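Local coordinates for protein putative glycoside hydrolase (Bacteroides ovatus, PDB 4ONZ) that is a putative glycoside hydrolase whose antiparallel beta-sheets probably form the blades of a five-bladed beta-propeller, at residues K232-R237 with G284-D289. Residues are numbered along the deposited sequence; the frame is centred on the assembly and turned at random.
Sequences KIIQPR and GQLLLD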
loop_
_atom_site.group_PDB
_atom_site.type_symbol
_atom_site.label_atom_id
_atom_site.label_comp_id
_atom_site.label_asym_id
_atom_site.label_seq_id
_atom_site.Cartn_x
_atom_site.Cartn_y
_atom_site.Cartn_z
ATOM N N LYS A 232 -18.353 -7.133 1.890
ATOM C CA LYS A 232 -17.191 -7.638 1.157
ATOM C C LYS A 232 -17.436 -7.514 -0.335
ATOM O O LYS A 232 -18.475 -7.948 -0.839
ATOM C CB LYS A 232 -16.916 -9.102 1.491
ATOM C CG LYS A 232 -16.570 -9.352 2.940
ATOM C CD LYS A 232 -16.409 -10.832 3.220
ATOM C CE LYS A 232 -16.061 -11.039 4.680
ATOM N NZ LYS A 232 -15.814 -12.466 5.004
ATOM N N ILE A 233 -16.473 -6.925 -1.034
ATOM C CA ILE A 233 -16.532 -6.767 -2.477
ATOM C C ILE A 233 -15.991 -8.025 -3.151
ATOM O O ILE A 233 -16.592 -8.521 -4.095
ATOM C CB ILE A 233 -15.769 -5.514 -2.914
ATOM C CG1 ILE A 233 -16.437 -4.294 -2.258
ATOM C CG2 ILE A 233 -15.777 -5.403 -4.430
ATOM C CD1 ILE A 233 -15.775 -2.974 -2.571
ATOM N N ILE A 234 -14.823 -8.485 -2.701
ATOM C CA ILE A 234 -14.277 -9.782 -3.100
ATOM C C ILE A 234 -13.642 -10.428 -1.881
ATOM O O ILE A 234 -13.409 -9.770 -0.856
ATOM C CB ILE A 234 -13.245 -9.738 -4.243
ATOM C CG1 ILE A 234 -12.037 -8.861 -3.885
ATOM C CG2 ILE A 234 -13.920 -9.283 -5.530
ATOM C CD1 ILE A 234 -10.846 -9.131 -4.775
ATOM N N GLN A 235 -13.402 -11.726 -1.996
ATOM C CA GLN A 235 -12.769 -12.495 -0.944
ATOM C C GLN A 235 -11.942 -13.605 -1.583
ATOM O O GLN A 235 -11.949 -13.762 -2.808
ATOM C CB GLN A 235 -13.804 -13.008 0.064
ATOM C CG GLN A 235 -14.965 -13.769 -0.536
ATOM C CD GLN A 235 -16.127 -13.847 0.432
ATOM O OE1 GLN A 235 -17.134 -13.174 0.247
ATOM N NE2 GLN A 235 -15.967 -14.617 1.501
ATOM N N PRO A 236 -11.187 -14.347 -0.770
ATOM C CA PRO A 236 -10.319 -15.389 -1.316
ATOM C C PRO A 236 -11.035 -16.522 -2.035
ATOM O O PRO A 236 -12.185 -16.839 -1.718
ATOM C CB PRO A 236 -9.575 -15.895 -0.082
ATOM C CG PRO A 236 -9.541 -14.713 0.819
ATOM C CD PRO A 236 -10.865 -14.060 0.639
ATOM N N ARG A 237 -10.321 -17.123 -2.985
ATOM C CA ARG A 237 -10.836 -18.169 -3.841
ATOM C C ARG A 237 -9.934 -19.386 -3.850
ATOM O O ARG A 237 -8.750 -19.277 -4.175
ATOM C CB ARG A 237 -10.863 -17.673 -5.284
ATOM C CG ARG A 237 -11.666 -16.427 -5.541
ATOM C CD ARG A 237 -11.562 -16.017 -7.005
ATOM N NE ARG A 237 -10.247 -15.489 -7.375
ATOM C CZ ARG A 237 -9.936 -15.031 -8.588
ATOM N NH1 ARG A 237 -10.836 -15.052 -9.564
ATOM N NH2 ARG A 237 -8.722 -14.557 -8.841
ATOM N N GLY A 284 -2.816 -9.293 -8.300
ATOM C CA GLY A 284 -3.931 -9.367 -9.229
ATOM C C GLY A 284 -4.529 -8.001 -9.452
ATOM O O GLY A 284 -4.042 -7.005 -8.916
ATOM N N GLN A 285 -5.575 -7.954 -10.264
ATOM C CA GLN A 285 -6.292 -6.707 -10.536
ATOM C C GLN A 285 -7.787 -6.953 -10.553
ATOM O O GLN A 285 -8.253 -7.994 -11.011
ATOM C CB GLN A 285 -5.867 -6.064 -11.852
ATOM C CG GLN A 285 -4.462 -5.523 -11.839
ATOM C CD GLN A 285 -4.064 -4.842 -13.138
ATOM O OE1 GLN A 285 -4.899 -4.279 -13.859
ATOM N NE2 GLN A 285 -2.773 -4.864 -13.427
ATOM N N LEU A 286 -8.521 -5.972 -10.047
ATOM C CA LEU A 286 -9.963 -6.003 -9.978
ATOM C C LEU A 286 -10.455 -4.773 -10.738
ATOM O O LEU A 286 -9.961 -3.666 -10.507
ATOM C CB LEU A 286 -10.388 -5.948 -8.508
ATOM C CG LEU A 286 -11.846 -6.183 -8.131
ATOM C CD1 LEU A 286 -12.296 -7.569 -8.580
ATOM C CD2 LEU A 286 -12.053 -6.019 -6.631
ATOM N N LEU A 287 -11.382 -4.977 -11.672
ATOM C CA LEU A 287 -11.992 -3.894 -12.430
ATOM C C LEU A 287 -13.378 -3.679 -11.861
ATOM O O LEU A 287 -14.208 -4.598 -11.864
ATOM C CB LEU A 287 -12.112 -4.239 -13.919
ATOM C CG LEU A 287 -12.705 -3.111 -14.784
ATOM C CD1 LEU A 287 -11.747 -1.929 -14.856
ATOM C CD2 LEU A 287 -13.053 -3.591 -16.180
ATOM N N LEU A 288 -13.637 -2.469 -11.380
ATOM C CA LEU A 288 -14.937 -2.145 -10.822
ATOM C C LEU A 288 -15.602 -1.064 -11.642
ATOM O O LEU A 288 -14.936 -0.313 -12.348
ATOM C CB LEU A 288 -14.816 -1.713 -9.365
ATOM C CG LEU A 288 -14.059 -2.752 -8.534
ATOM C CD1 LEU A 288 -12.611 -2.313 -8.351
ATOM C CD2 LEU A 288 -14.695 -2.960 -7.177
ATOM N N ASP A 289 -16.922 -0.984 -11.520
ATOM C CA ASP A 289 -17.708 -0.008 -12.270
ATOM C C ASP A 289 -17.360 1.410 -11.814
ATOM O O ASP A 289 -17.316 1.695 -10.614
ATOM C CB ASP A 289 -19.204 -0.303 -12.103
ATOM C CG ASP A 289 -20.080 0.506 -13.047
ATOM O OD1 ASP A 289 -20.058 1.746 -12.974
ATOM O OD2 ASP A 289 -20.818 -0.107 -13.837
#
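I234 and L286 meet tip to tip, the isoleucine coming from a loop and the leucine from a strand. The L286 methyl CD2 sits 3.8 Å from I234 CD1 and 3.9 Å from I234 CG2, so it touches both branches of the isoleucine. The other leucine methyl, L286 CD1, also packs on I234 CG2, at 3.9 Å. With its CG anti to the backbone N (chi1 -171°), L286 directs its branch point toward the loop, and both methyls reach I234. Alongside, I233 crosses L288 at about a right angle, and I233 CG2 lies 3.8 Å from L288 CD2. The interface is wholly apolar, with no hydrogen bond between the two segments, and the CA atoms of I234 and L286 remain 9.0 Å apart. Backbone hydrogen bonds position both sides: I233 and I234 pair with I209, and L286 pairs with L261. Farther along the loop, R237 forms a salt bridge with D242. The contact thus packs the loop between strands 221-222 and 245-255 against strand 281-288, next to last in the antiparallel succession 245-255, 258-266, 281-288 and 296-299, consistent with one propeller blade; Y263 and V296 from its neighbours touch I234 and I233, respectively.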